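Local coordinates for uncharacterized protein (Pseudomonas aeruginosa, PDB 4O5P), which probably hydrolyses membrane phospholipids as Tle1, a phospholipase effector of the type VI secretion system, at residues Ala93-Ala98 with Gln408-Glu413; Arg109-Tyr114 with Gly418-Val423; Val151-Ala156 with Leu227-Tyr232; Ala241-Phe246 with Glu275-Phe280; Phe400-Ile405 with Thr455-Trp460. All blocks are in the same frame, centred on the assembly; numbering follows the deposited sequence.

How the contacts relate
Contacts 1 to 4 sample both faces of one largely parallel sheet with an alpha/beta-hydrolase layout. Contacts 3 and 4 put helices 139-162 and 238-254 on one face, with centres 15 Å apart; contact 3 uses strand 225-236 and contact 4 its neighbour 270-280. Contacts 1 and 2 belong to the opposite face; their centres lie 12 Å apart and they are joined by hydrogen bonds at Gln422. Contact 1 also meets contact 4 through the strand, Met410 SE lying 3.6 Å from Gly278 CA. Contact 5 uses the N-terminal part of helix 403-416, about 16 Å centre to centre from contact 1. The probable Ser237-His379-Asp281 triad lies near Leu279 of contact 4, whose Ala243 touches the elbow; Met410 also comes near it.

Contact 1: Ala93-Ala98 with Gln408-Glu413; sequences ARLIHA and QHMYAE
The Tyr411 ring meets Leu95 at its edge, where CD2 of the leucine lies near the ring plane. That methyl is 4.1 Å from Tyr411 CB, so the leucine reaches the root of the aromatic side chain and not its face. A second flat group, the His97 ring, has the Ala93 carbonyl O above one face, 3.0 Å from the plane and over its centre. The other branch of Leu95 goes to Met410, a selenomethionine: CD1 is 3.7 Å from Met410 CG, and the two side chains cross at about a right angle. This contact packs helix 91-97 against helix 403-416 on one face of the central sheet, an arrangement consistent with the alpha/beta-hydrolase fold. Met410 has CG anti to the backbone N (chi1 -176°) and then bends at chi2 and chi3, which sends its selenium end away from Leu95 and toward Phe276 and Phe280 of strand 270-280. Leu95 touches Phe280 too. The Tyr411 hydroxyl is hydrogen-bonded to the carbonyl O of Gln422. On the flank of helix 403-416, His409 NE2 donates to Glu413 OE1 at 2.9 Å; the oxygen accepts through its anti lone pair and lies 16° out of the imidazole plane. Glu413 OE2 also pairs with Arg330.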
# COMPACT_ATOMS: atom_id res chain seq x y z
N ALA A 93 7.99 5.44 8.32
CA ALA A 93 8.22 5.67 9.74
C ALA A 93 9.56 6.37 9.92
O ALA A 93 9.68 7.27 10.75
CB ALA A 93 8.16 4.37 10.51
N ARG A 94 10.56 5.97 9.14
CA ARG A 94 11.86 6.63 9.19
C ARG A 94 11.76 8.12 8.86
O ARG A 94 12.31 8.94 9.58
CB ARG A 94 12.88 5.90 8.30
CG ARG A 94 13.30 4.54 8.86
CD ARG A 94 14.04 3.67 7.86
NE ARG A 94 13.97 2.27 8.28
CZ ARG A 94 14.92 1.64 8.97
NH1 ARG A 94 16.04 2.27 9.30
NH2 ARG A 94 14.76 0.37 9.30
N LEU A 95 11.01 8.46 7.82
CA LEU A 95 10.83 9.86 7.43
C LEU A 95 10.04 10.68 8.45
O LEU A 95 10.28 11.89 8.60
CB LEU A 95 10.16 9.94 6.06
CG LEU A 95 11.06 9.49 4.91
CD1 LEU A 95 10.26 9.36 3.63
CD2 LEU A 95 12.22 10.48 4.75
N ILE A 96 9.09 10.01 9.13
CA ILE A 96 8.35 10.64 10.21
C ILE A 96 9.26 10.89 11.44
O ILE A 96 9.24 11.97 12.02
CB ILE A 96 7.10 9.83 10.58
CG1 ILE A 96 6.06 9.93 9.45
CG2 ILE A 96 6.50 10.33 11.89
CD1 ILE A 96 5.55 11.35 9.24
N HIS A 97 10.07 9.91 11.81
CA HIS A 97 11.05 10.06 12.88
C HIS A 97 11.97 11.25 12.62
O HIS A 97 12.34 11.97 13.54
CB HIS A 97 11.93 8.81 13.00
CG HIS A 97 11.18 7.56 13.34
ND1 HIS A 97 11.72 6.30 13.15
CD2 HIS A 97 9.96 7.36 13.88
CE1 HIS A 97 10.86 5.39 13.56
NE2 HIS A 97 9.78 6.00 14.00
N ALA A 98 12.36 11.44 11.36
CA ALA A 98 13.26 12.53 10.95
C ALA A 98 12.54 13.83 10.61
O ALA A 98 13.17 14.81 10.19
CB ALA A 98 14.12 12.09 9.77
N GLN A 408 16.84 7.40 1.28
CA GLN A 408 17.63 8.61 1.13
C GLN A 408 17.11 9.42 -0.04
O GLN A 408 16.99 10.67 0.04
CB GLN A 408 19.12 8.27 0.98
CG GLN A 408 19.79 7.89 2.30
CD GLN A 408 21.31 8.09 2.28
OE1 GLN A 408 21.87 8.57 1.29
NE2 GLN A 408 21.97 7.72 3.37
N HIS A 409 16.72 8.73 -1.10
CA HIS A 409 16.30 9.44 -2.29
C HIS A 409 15.07 10.26 -1.91
O HIS A 409 14.99 11.46 -2.22
CB HIS A 409 16.02 8.46 -3.44
CG HIS A 409 15.56 9.11 -4.71
ND1 HIS A 409 15.24 8.38 -5.84
CD2 HIS A 409 15.36 10.41 -5.03
CE1 HIS A 409 14.86 9.21 -6.79
NE2 HIS A 409 14.91 10.44 -6.33
N MSE A 410 14.16 9.63 -1.15
CA MSE A 410 12.88 10.26 -0.90
C MSE A 410 13.19 11.46 -0.03
O MSE A 410 12.66 12.56 -0.26
CB MSE A 410 11.90 9.30 -0.20
CG MSE A 410 10.52 9.92 -0.03
SE MSE A 410 9.63 10.18 -1.75
CE MSE A 410 8.95 8.38 -1.94
N TYR A 411 14.12 11.25 0.90
CA TYR A 411 14.48 12.30 1.83
C TYR A 411 14.92 13.51 1.03
O TYR A 411 14.42 14.63 1.24
CB TYR A 411 15.60 11.81 2.75
CG TYR A 411 16.14 12.87 3.67
CD1 TYR A 411 15.57 13.08 4.92
CD2 TYR A 411 17.22 13.65 3.29
CE1 TYR A 411 16.09 14.06 5.77
CE2 TYR A 411 17.73 14.62 4.12
CZ TYR A 411 17.17 14.83 5.35
OH TYR A 411 17.71 15.82 6.15
N ALA A 412 15.80 13.28 0.05
CA ALA A 412 16.42 14.39 -0.66
C ALA A 412 15.33 15.14 -1.39
O ALA A 412 15.28 16.38 -1.36
CB ALA A 412 17.50 13.90 -1.62
N GLU A 413 14.41 14.38 -2.00
CA GLU A 413 13.35 14.99 -2.80
C GLU A 413 12.53 15.87 -1.88
O GLU A 413 12.28 17.04 -2.18
CB GLU A 413 12.45 13.93 -3.46
CG GLU A 413 13.18 13.06 -4.50
CD GLU A 413 13.28 13.74 -5.84
OE1 GLU A 413 13.72 13.07 -6.80
OE2 GLU A 413 12.90 14.95 -5.93

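Contact 2: Arg109-Tyr114 with Gly418-Val423; sequences RGIFKY and GAPLQV
The backbones come nearest where strand 111-116 passes the loop after helix 403-416, with Ile111 CA 7.7 Å from Pro420 CA, and both segments follow a helix that ends in a Schellman motif closed by a glycine of positive phi, Gly110 in one and Gly418 in the other. Between the segments the methyl CG2 of Ile111 touches Pro420 CB at 4.0 Å. Chi1 of -58° sets CG2 opposite the backbone N and so points this branch at the proline ring, while Tyr232 of strand 225-236 also packs against Pro420. The proline is the centre of an inverse gamma turn, with a weak hydrogen bond from Leu421 N to Ala419 O of 2.7 Å. Further along, Lys113 reaches out with chi2 to chi4 all extended, and its NZ comes 4.3 Å from Gln422 NE2. Two donors meet here, and they are reconciled by a shared acceptor: Lys113 NZ is hydrogen-bonded to Ser99 O, to which Gln422 NE2 makes a weak hydrogen bond. Lys113 NZ is also hydrogen-bonded to Ile96 O. The ammonium thus sits among carbonyls at the C-terminal end of helix 91-97, where the helix dipole would probably favour its positive charge.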
# COMPACT_ATOMS: atom_id res chain seq x y z
N ARG A 109 4.99 26.66 17.18
CA ARG A 109 5.74 27.33 16.13
C ARG A 109 5.24 26.97 14.73
O ARG A 109 5.81 27.41 13.72
CB ARG A 109 7.23 27.04 16.26
CG ARG A 109 7.85 27.52 17.57
CD ARG A 109 9.22 28.13 17.31
NE ARG A 109 10.13 27.94 18.43
CZ ARG A 109 10.79 26.81 18.67
NH1 ARG A 109 10.61 25.75 17.89
NH2 ARG A 109 11.61 26.72 19.71
N GLY A 110 4.17 26.17 14.67
CA GLY A 110 3.45 25.94 13.42
C GLY A 110 3.83 24.69 12.64
O GLY A 110 3.33 24.46 11.54
N ILE A 111 4.72 23.88 13.21
CA ILE A 111 5.10 22.64 12.56
C ILE A 111 4.53 21.46 13.34
O ILE A 111 4.74 21.35 14.55
CB ILE A 111 6.63 22.51 12.44
CG1 ILE A 111 7.19 23.69 11.64
CG2 ILE A 111 7.01 21.20 11.75
CD1 ILE A 111 8.71 23.66 11.51
N PHE A 112 3.81 20.58 12.62
CA PHE A 112 3.14 19.42 13.20
C PHE A 112 3.52 18.17 12.41
O PHE A 112 3.79 18.26 11.21
CB PHE A 112 1.62 19.58 13.10
CG PHE A 112 1.08 20.73 13.89
CD1 PHE A 112 1.09 22.02 13.38
CD2 PHE A 112 0.53 20.50 15.15
CE1 PHE A 112 0.59 23.08 14.14
CE2 PHE A 112 0.03 21.55 15.90
CZ PHE A 112 0.06 22.84 15.40
N LYS A 113 3.53 17.01 13.06
CA LYS A 113 3.69 15.75 12.33
C LYS A 113 2.75 14.67 12.87
O LYS A 113 2.44 14.64 14.08
CB LYS A 113 5.15 15.27 12.30
CG LYS A 113 5.66 14.58 13.55
CD LYS A 113 7.16 14.35 13.44
CE LYS A 113 7.71 13.49 14.57
NZ LYS A 113 9.20 13.32 14.47
N TYR A 114 2.28 13.81 11.97
CA TYR A 114 1.31 12.79 12.31
C TYR A 114 1.69 11.48 11.64
O TYR A 114 2.14 11.47 10.48
CB TYR A 114 -0.08 13.21 11.84
CG TYR A 114 -0.59 14.49 12.49
CD1 TYR A 114 -1.19 14.46 13.74
CD2 TYR A 114 -0.47 15.71 11.84
CE1 TYR A 114 -1.67 15.63 14.33
CE2 TYR A 114 -0.93 16.88 12.42
CZ TYR A 114 -1.53 16.83 13.67
OH TYR A 114 -2.00 17.98 14.25
N GLY A 418 11.00 21.48 0.33
CA GLY A 418 10.72 22.35 1.47
C GLY A 418 10.22 21.63 2.71
O GLY A 418 9.72 22.27 3.63
N ALA A 419 10.37 20.31 2.76
CA ALA A 419 9.88 19.52 3.91
C ALA A 419 10.59 19.83 5.23
O ALA A 419 11.81 20.00 5.27
CB ALA A 419 9.96 18.02 3.59
N PRO A 420 9.82 19.88 6.34
CA PRO A 420 10.42 20.16 7.65
C PRO A 420 11.17 18.95 8.16
O PRO A 420 10.66 18.23 9.03
CB PRO A 420 9.19 20.44 8.54
CG PRO A 420 8.08 20.74 7.59
CD PRO A 420 8.35 19.84 6.41
N LEU A 421 12.36 18.73 7.61
CA LEU A 421 13.14 17.53 7.94
C LEU A 421 14.37 17.83 8.79
O LEU A 421 15.05 18.85 8.59
CB LEU A 421 13.57 16.82 6.65
CG LEU A 421 12.48 16.04 5.92
CD1 LEU A 421 12.94 15.53 4.55
CD2 LEU A 421 12.01 14.88 6.82
N GLN A 422 14.65 16.96 9.75
CA GLN A 422 15.88 17.09 10.52
C GLN A 422 17.07 16.79 9.60
O GLN A 422 16.92 16.09 8.59
CB GLN A 422 15.88 16.12 11.70
CG GLN A 422 14.63 16.23 12.60
CD GLN A 422 14.44 15.00 13.46
OE1 GLN A 422 15.36 14.20 13.63
NE2 GLN A 422 13.23 14.83 14.00
N VAL A 423 18.23 17.34 9.93
CA VAL A 423 19.46 16.95 9.23
C VAL A 423 20.40 16.31 10.24
O VAL A 423 20.17 16.42 11.44
CB VAL A 423 20.17 18.17 8.59
CG1 VAL A 423 19.19 18.94 7.72
CG2 VAL A 423 20.76 19.07 9.67

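Contact 3: Val151-Ala156 with Leu227-Tyr232; sequences VQLVDA and LAMRLY
Leu153 and Leu231 share one rotamer, CG beside the backbone N (chi1 -63° in both) and chi2 near 180°, which extends each side chain toward the other until the methyl groups meet tip to tip. Leu153 CD2 lies 3.7 Å from Leu231 CD2, and Leu231 CD1 also rests against both methyls of Leu153. Met229, a selenomethionine two residues earlier on the strand, is extended as far as selenium and then kinks at chi3 (38°). The kink turns its CE back to Leu153 CB at 4.0 Å, so the leucine is touched at its root by one neighbour and at its branch by another. Helix 139-162 lies on the face of the sheet to which Met229 and Leu231 of strand 225-236 both point. The helix is part of the long connection from strand 111-116 to strand 225-236, consistent with an alpha/beta-hydrolase; strand 62-71 lies between these two in the sheet. Ile67 of that middle strand touches Leu153, Met229 and Leu231. All the touching atoms are buried carbons, so dispersion and the hydrophobic effect should account for the contact, with no polar atom to satisfy.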
# COMPACT_ATOMS: atom_id res chain seq x y z
N VAL A 151 -8.88 14.49 9.52
CA VAL A 151 -9.13 15.03 10.86
C VAL A 151 -7.88 15.67 11.47
O VAL A 151 -7.97 16.71 12.13
CB VAL A 151 -9.70 13.96 11.81
CG1 VAL A 151 -9.85 14.50 13.24
CG2 VAL A 151 -11.03 13.45 11.28
N GLN A 152 -6.71 15.06 11.25
CA GLN A 152 -5.47 15.57 11.83
C GLN A 152 -5.14 17.01 11.42
O GLN A 152 -4.47 17.74 12.16
CB GLN A 152 -4.29 14.66 11.51
CG GLN A 152 -4.46 13.27 12.06
CD GLN A 152 -5.05 13.28 13.46
OE1 GLN A 152 -4.39 13.67 14.42
NE2 GLN A 152 -6.29 12.85 13.57
N LEU A 153 -5.61 17.40 10.23
CA LEU A 153 -5.45 18.75 9.73
C LEU A 153 -6.29 19.71 10.57
O LEU A 153 -5.86 20.82 10.93
CB LEU A 153 -5.92 18.81 8.28
CG LEU A 153 -5.22 17.99 7.19
CD1 LEU A 153 -5.72 18.44 5.82
CD2 LEU A 153 -3.70 18.10 7.26
N VAL A 154 -7.50 19.25 10.87
CA VAL A 154 -8.41 20.00 11.71
C VAL A 154 -7.73 20.19 13.07
O VAL A 154 -7.71 21.30 13.60
CB VAL A 154 -9.77 19.28 11.87
CG1 VAL A 154 -10.58 19.90 13.01
CG2 VAL A 154 -10.57 19.34 10.58
N ASP A 155 -7.14 19.11 13.59
CA ASP A 155 -6.43 19.12 14.87
C ASP A 155 -5.28 20.13 14.88
O ASP A 155 -5.12 20.87 15.84
CB ASP A 155 -5.88 17.73 15.19
CG ASP A 155 -5.21 17.66 16.55
OD1 ASP A 155 -5.92 17.75 17.57
OD2 ASP A 155 -3.97 17.52 16.62
N ALA A 156 -4.49 20.14 13.81
CA ALA A 156 -3.38 21.08 13.69
C ALA A 156 -3.85 22.53 13.75
O ALA A 156 -3.26 23.34 14.47
CB ALA A 156 -2.59 20.82 12.41
N LEU A 227 -1.29 32.23 8.10
CA LEU A 227 -1.21 32.53 6.67
C LEU A 227 -1.70 31.43 5.74
O LEU A 227 -2.41 31.71 4.77
CB LEU A 227 0.22 32.88 6.30
CG LEU A 227 0.72 34.22 6.82
CD1 LEU A 227 2.16 34.44 6.41
CD2 LEU A 227 -0.17 35.34 6.29
N ALA A 228 -1.27 30.19 5.99
CA ALA A 228 -1.56 29.11 5.05
C ALA A 228 -1.35 27.76 5.68
O ALA A 228 -0.85 27.65 6.81
CB ALA A 228 -0.68 29.23 3.79
N MSE A 229 -1.71 26.74 4.92
CA MSE A 229 -1.47 25.37 5.30
C MSE A 229 -0.76 24.65 4.19
O MSE A 229 -1.24 24.59 3.07
CB MSE A 229 -2.79 24.69 5.62
CG MSE A 229 -3.30 25.19 6.94
SE MSE A 229 -4.80 24.32 7.68
CE MSE A 229 -4.45 22.42 7.22
N ARG A 230 0.41 24.10 4.53
CA ARG A 230 1.31 23.50 3.56
C ARG A 230 1.57 22.07 4.00
O ARG A 230 2.02 21.84 5.13
CB ARG A 230 2.60 24.29 3.52
CG ARG A 230 2.40 25.78 3.28
CD ARG A 230 1.76 26.02 1.94
NE ARG A 230 1.49 27.43 1.66
CZ ARG A 230 0.68 27.85 0.70
NH1 ARG A 230 0.07 26.97 -0.09
NH2 ARG A 230 0.48 29.14 0.50
N LEU A 231 1.30 21.11 3.11
CA LEU A 231 1.30 19.69 3.49
C LEU A 231 2.45 18.91 2.85
O LEU A 231 2.78 19.12 1.69
CB LEU A 231 -0.02 19.01 3.10
CG LEU A 231 -1.32 19.48 3.75
CD1 LEU A 231 -2.41 18.45 3.58
CD2 LEU A 231 -1.13 19.77 5.20
N TYR A 232 3.06 18.03 3.64
CA TYR A 232 4.10 17.12 3.18
C TYR A 232 3.59 15.74 3.58
O TYR A 232 3.34 15.48 4.76
CB TYR A 232 5.44 17.47 3.84
CG TYR A 232 5.67 18.96 3.80
CD1 TYR A 232 5.13 19.79 4.78
CD2 TYR A 232 6.37 19.55 2.75
CE1 TYR A 232 5.30 21.16 4.73
CE2 TYR A 232 6.55 20.93 2.70
CZ TYR A 232 6.01 21.71 3.69
OH TYR A 232 6.18 23.08 3.65

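Contact 4: Ala241-Phe246 with Glu275-Phe280; sequences AEARAF and EFLGLF
This is a buried helix-on-sheet contact inside a beta-alpha-beta crossover: strand 225-236 leads into helix 238-254, and the chain returns as the parallel neighbouring strand 270-280. The turn at Gly235, Ser237 and Gly239 fits the nucleophile elbow of alpha/beta-hydrolases, which would make this the helix that follows the probable catalytic serine. The axes of the short segments 241-246 and 276-280 pass 9.1 Å apart, with their directions 151° apart, roughly antiparallel. The contact is centred on a small residue: Ala243 CB sits between two leucines, 4.0 Å from Leu277 CD1 and 3.9 Å from Leu279 CD2. Chi1 of Leu277 is -179°, whereas that of Leu279 is -46°, so the two branches come to the one methyl by different routes. Gly278 lies between the two leucines, with the Phe276 ring packed close to it on the other side of the strand. The Arg244 chain, bent at chi3, crosses Leu279 at a slant and offers its aliphatic part to the leucine. Its guanidinium is gripped by three main-chain carbonyls, NE by Met306 O, NH1 by Asp347 O and NH2 by Ser348 O, which fixes the buried group's orientation. Leu279 CD1 rests 3.6 Å from Arg244 CD and 3.7 Å from Arg244 CG.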
# COMPACT_ATOMS: atom_id res chain seq x y z
N ALA A 241 -1.59 4.31 -1.41
CA ALA A 241 -2.96 4.38 -1.92
C ALA A 241 -3.79 5.36 -1.10
O ALA A 241 -4.53 6.20 -1.66
CB ALA A 241 -3.62 3.01 -1.93
N GLU A 242 -3.68 5.25 0.23
CA GLU A 242 -4.37 6.14 1.14
C GLU A 242 -3.95 7.58 0.94
O GLU A 242 -4.78 8.47 1.00
CB GLU A 242 -4.13 5.74 2.59
CG GLU A 242 -4.86 4.47 3.05
CD GLU A 242 -4.09 3.79 4.15
OE1 GLU A 242 -3.47 4.52 4.95
OE2 GLU A 242 -4.08 2.54 4.21
N ALA A 243 -2.66 7.82 0.72
CA ALA A 243 -2.19 9.19 0.50
C ALA A 243 -2.81 9.78 -0.76
O ALA A 243 -3.18 10.96 -0.80
CB ALA A 243 -0.70 9.24 0.41
N ARG A 244 -2.91 8.96 -1.79
CA ARG A 244 -3.46 9.45 -3.06
C ARG A 244 -4.95 9.76 -2.96
O ARG A 244 -5.42 10.82 -3.41
CB ARG A 244 -3.13 8.44 -4.17
CG ARG A 244 -1.62 8.37 -4.39
CD ARG A 244 -1.16 7.16 -5.22
NE ARG A 244 -1.54 7.23 -6.63
CZ ARG A 244 -0.99 6.47 -7.57
NH1 ARG A 244 -0.02 5.64 -7.24
NH2 ARG A 244 -1.40 6.55 -8.83
N ALA A 245 -5.69 8.85 -2.32
CA ALA A 245 -7.09 9.13 -2.06
C ALA A 245 -7.24 10.36 -1.16
O ALA A 245 -8.08 11.21 -1.41
CB ALA A 245 -7.77 7.90 -1.44
N PHE A 246 -6.41 10.46 -0.12
CA PHE A 246 -6.36 11.64 0.75
C PHE A 246 -6.20 12.93 -0.05
O PHE A 246 -6.97 13.88 0.12
CB PHE A 246 -5.21 11.47 1.75
CG PHE A 246 -4.87 12.71 2.54
CD1 PHE A 246 -3.92 13.62 2.05
CD2 PHE A 246 -5.44 12.94 3.77
CE1 PHE A 246 -3.59 14.74 2.78
CE2 PHE A 246 -5.11 14.07 4.51
CZ PHE A 246 -4.18 14.98 4.01
N GLU A 275 2.60 20.55 -0.73
CA GLU A 275 3.92 20.93 -1.22
C GLU A 275 4.70 19.71 -1.73
O GLU A 275 5.54 19.83 -2.63
CB GLU A 275 4.72 21.58 -0.10
CG GLU A 275 4.17 22.91 0.40
CD GLU A 275 4.12 23.94 -0.70
OE1 GLU A 275 5.20 24.34 -1.19
OE2 GLU A 275 3.00 24.34 -1.09
N PHE A 276 4.42 18.54 -1.14
CA PHE A 276 5.14 17.32 -1.53
C PHE A 276 4.35 16.04 -1.21
O PHE A 276 3.89 15.84 -0.10
CB PHE A 276 6.51 17.27 -0.83
CG PHE A 276 7.38 16.10 -1.27
CD1 PHE A 276 8.20 16.21 -2.40
CD2 PHE A 276 7.37 14.91 -0.56
CE1 PHE A 276 9.00 15.14 -2.81
CE2 PHE A 276 8.15 13.83 -0.96
CZ PHE A 276 8.97 13.95 -2.08
N LEU A 277 4.22 15.18 -2.21
CA LEU A 277 3.57 13.89 -2.03
C LEU A 277 4.61 12.81 -2.39
O LEU A 277 5.01 12.68 -3.55
CB LEU A 277 2.34 13.79 -2.94
CG LEU A 277 1.46 12.55 -2.93
CD1 LEU A 277 0.80 12.37 -1.56
CD2 LEU A 277 0.42 12.68 -4.04
N GLY A 278 5.09 12.08 -1.39
CA GLY A 278 6.12 11.08 -1.62
C GLY A 278 5.58 9.67 -1.43
O GLY A 278 5.14 9.32 -0.34
N LEU A 279 5.65 8.86 -2.48
CA LEU A 279 5.02 7.55 -2.49
C LEU A 279 5.99 6.41 -2.80
O LEU A 279 6.82 6.50 -3.72
CB LEU A 279 3.88 7.52 -3.51
CG LEU A 279 2.92 8.70 -3.51
CD1 LEU A 279 2.07 8.61 -4.77
CD2 LEU A 279 2.07 8.69 -2.25
N PHE A 280 5.90 5.34 -2.02
CA PHE A 280 6.69 4.14 -2.27
C PHE A 280 5.72 3.06 -2.74
O PHE A 280 4.86 2.64 -1.96
CB PHE A 280 7.34 3.65 -0.97
CG PHE A 280 8.34 4.61 -0.36
CD1 PHE A 280 9.70 4.50 -0.68
CD2 PHE A 280 7.95 5.56 0.57
CE1 PHE A 280 10.63 5.34 -0.11
CE2 PHE A 280 8.89 6.41 1.16
CZ PHE A 280 10.23 6.30 0.81

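Contact 5: Phe400-Ile405 with Thr455-Trp460; sequences FLLSQI and TRFNAW
Ile405 CG2 sits squarely over one face of the Phe457 ring, 3.6 Å from its centroid and 9° off the ring normal, a CH-pi contact with close to ideal alignment. The methyl is 3.7 Å from both CE2 and CZ of Phe457, and Ile405 CG1 reaches 3.9 Å to Phe457 CD2, so two branches of the isoleucine are laid on the same ring. Leu402 takes the edge: its CD1 is near the ring plane, 4.2 Å from Phe457 CD2. In Phe457 the ring lies opposite the backbone N (chi1 172°), which carries it out from helix 451-463 to the N-terminal part of helix 403-416. Leu402 and Ile405 are three residues apart, and the hydrogen bond from Ile405 N to Leu402 O (3.0 Å) closes the turn between them. Asn458 OD1 lies in the plane at the ring's edge while accepting the His14 amide.

Beyond this shell, Leu453 of helix 451-463 and Val449 of the preceding loop also pack on Ile405. The guanidinium of Arg456 makes a salt bridge with Glu657 and a hydrogen bond to Gln658, tying helix 451-463 to helix 649-657. Trp460, one turn on, is hydrogen-bonded to Glu476 through NE1. The contact is therefore a joint between helix 451-463 and the N-terminal part of helix 403-416 with the residues leading into it, in which an aromatic of the C-terminal Tle1 family region is seated on the alpha/beta-hydrolase catalytic region.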
# COMPACT_ATOMS: atom_id res chain seq x y z
N PHE A 400 22.92 -2.10 5.28
CA PHE A 400 23.05 -2.98 4.11
C PHE A 400 21.70 -3.29 3.49
O PHE A 400 21.61 -4.02 2.49
CB PHE A 400 23.77 -4.28 4.48
CG PHE A 400 25.18 -4.07 4.97
CD1 PHE A 400 26.22 -3.85 4.07
CD2 PHE A 400 25.46 -4.09 6.33
CE1 PHE A 400 27.52 -3.65 4.51
CE2 PHE A 400 26.76 -3.90 6.79
CZ PHE A 400 27.79 -3.68 5.88
N LEU A 401 20.65 -2.72 4.07
CA LEU A 401 19.28 -2.98 3.67
C LEU A 401 18.98 -2.18 2.40
O LEU A 401 19.16 -0.96 2.38
CB LEU A 401 18.36 -2.54 4.82
CG LEU A 401 17.12 -3.30 5.32
CD1 LEU A 401 17.27 -4.81 5.32
CD2 LEU A 401 16.76 -2.80 6.73
N LEU A 402 18.52 -2.87 1.35
CA LEU A 402 18.34 -2.23 0.05
C LEU A 402 17.44 -0.97 0.13
O LEU A 402 17.73 0.08 -0.48
CB LEU A 402 17.79 -3.26 -0.94
CG LEU A 402 17.55 -2.83 -2.39
CD1 LEU A 402 18.76 -2.16 -2.99
CD2 LEU A 402 17.16 -4.06 -3.22
N SER A 403 16.40 -1.07 0.95
CA SER A 403 15.43 0.01 1.09
C SER A 403 16.03 1.33 1.59
O SER A 403 15.36 2.36 1.55
CB SER A 403 14.31 -0.43 2.04
OG SER A 403 14.85 -0.94 3.23
N GLN A 404 17.27 1.29 2.07
CA GLN A 404 17.94 2.52 2.50
C GLN A 404 18.25 3.48 1.37
O GLN A 404 18.45 4.68 1.61
CB GLN A 404 19.22 2.19 3.30
CG GLN A 404 18.95 1.43 4.61
CD GLN A 404 18.27 2.28 5.68
OE1 GLN A 404 17.11 2.06 6.03
NE2 GLN A 404 19.01 3.26 6.20
N ILE A 405 18.28 2.99 0.12
CA ILE A 405 18.61 3.90 -0.99
C ILE A 405 17.40 4.75 -1.31
O ILE A 405 17.44 6.00 -1.26
CB ILE A 405 19.10 3.13 -2.27
CG1 ILE A 405 20.24 2.17 -1.93
CG2 ILE A 405 19.53 4.10 -3.36
CD1 ILE A 405 21.49 2.86 -1.41
N THR A 455 27.44 0.45 -3.86
CA THR A 455 28.11 -0.12 -5.02
C THR A 455 27.22 -1.13 -5.76
O THR A 455 27.11 -1.10 -6.99
CB THR A 455 29.39 -0.83 -4.58
OG1 THR A 455 30.37 0.16 -4.20
CG2 THR A 455 29.94 -1.67 -5.70
N ARG A 456 26.60 -2.02 -4.99
CA ARG A 456 25.71 -3.03 -5.56
C ARG A 456 24.47 -2.42 -6.21
O ARG A 456 24.04 -2.78 -7.33
CB ARG A 456 25.33 -4.01 -4.44
CG ARG A 456 26.54 -4.86 -3.96
CD ARG A 456 26.21 -5.65 -2.70
NE ARG A 456 27.33 -6.47 -2.24
CZ ARG A 456 27.23 -7.45 -1.34
NH1 ARG A 456 26.06 -7.74 -0.81
NH2 ARG A 456 28.30 -8.13 -0.97
N PHE A 457 23.87 -1.47 -5.49
CA PHE A 457 22.76 -0.74 -6.05
C PHE A 457 23.18 -0.11 -7.37
O PHE A 457 22.52 -0.26 -8.39
CB PHE A 457 22.27 0.35 -5.09
CG PHE A 457 21.25 1.25 -5.70
CD1 PHE A 457 21.64 2.38 -6.42
CD2 PHE A 457 19.90 0.95 -5.60
CE1 PHE A 457 20.69 3.20 -7.01
CE2 PHE A 457 18.95 1.77 -6.18
CZ PHE A 457 19.34 2.90 -6.88
N ASN A 458 24.29 0.62 -7.36
CA ASN A 458 24.74 1.26 -8.59
C ASN A 458 25.04 0.28 -9.73
O ASN A 458 24.92 0.64 -10.90
CB ASN A 458 25.92 2.19 -8.30
CG ASN A 458 25.51 3.40 -7.47
OD1 ASN A 458 24.38 3.87 -7.56
ND2 ASN A 458 26.44 3.91 -6.66
N ALA A 459 25.42 -0.96 -9.42
CA ALA A 459 25.60 -1.93 -10.51
C ALA A 459 24.25 -2.22 -11.15
O ALA A 459 24.10 -2.25 -12.40
CB ALA A 459 26.24 -3.21 -9.99
N TRP A 460 23.25 -2.43 -10.30
CA TRP A 460 21.90 -2.54 -10.83
C TRP A 460 21.50 -1.31 -11.64
O TRP A 460 21.02 -1.41 -12.77
CB TRP A 460 20.88 -2.78 -9.71
CG TRP A 460 19.52 -2.95 -10.27
CD1 TRP A 460 18.95 -4.11 -10.73
CD2 TRP A 460 18.56 -1.92 -10.50
NE1 TRP A 460 17.69 -3.87 -11.19
CE2 TRP A 460 17.42 -2.52 -11.06
CE3 TRP A 460 18.54 -0.54 -10.25
CZ2 TRP A 460 16.27 -1.80 -11.40
CZ3 TRP A 460 17.41 0.19 -10.60
CH2 TRP A 460 16.29 -0.45 -11.16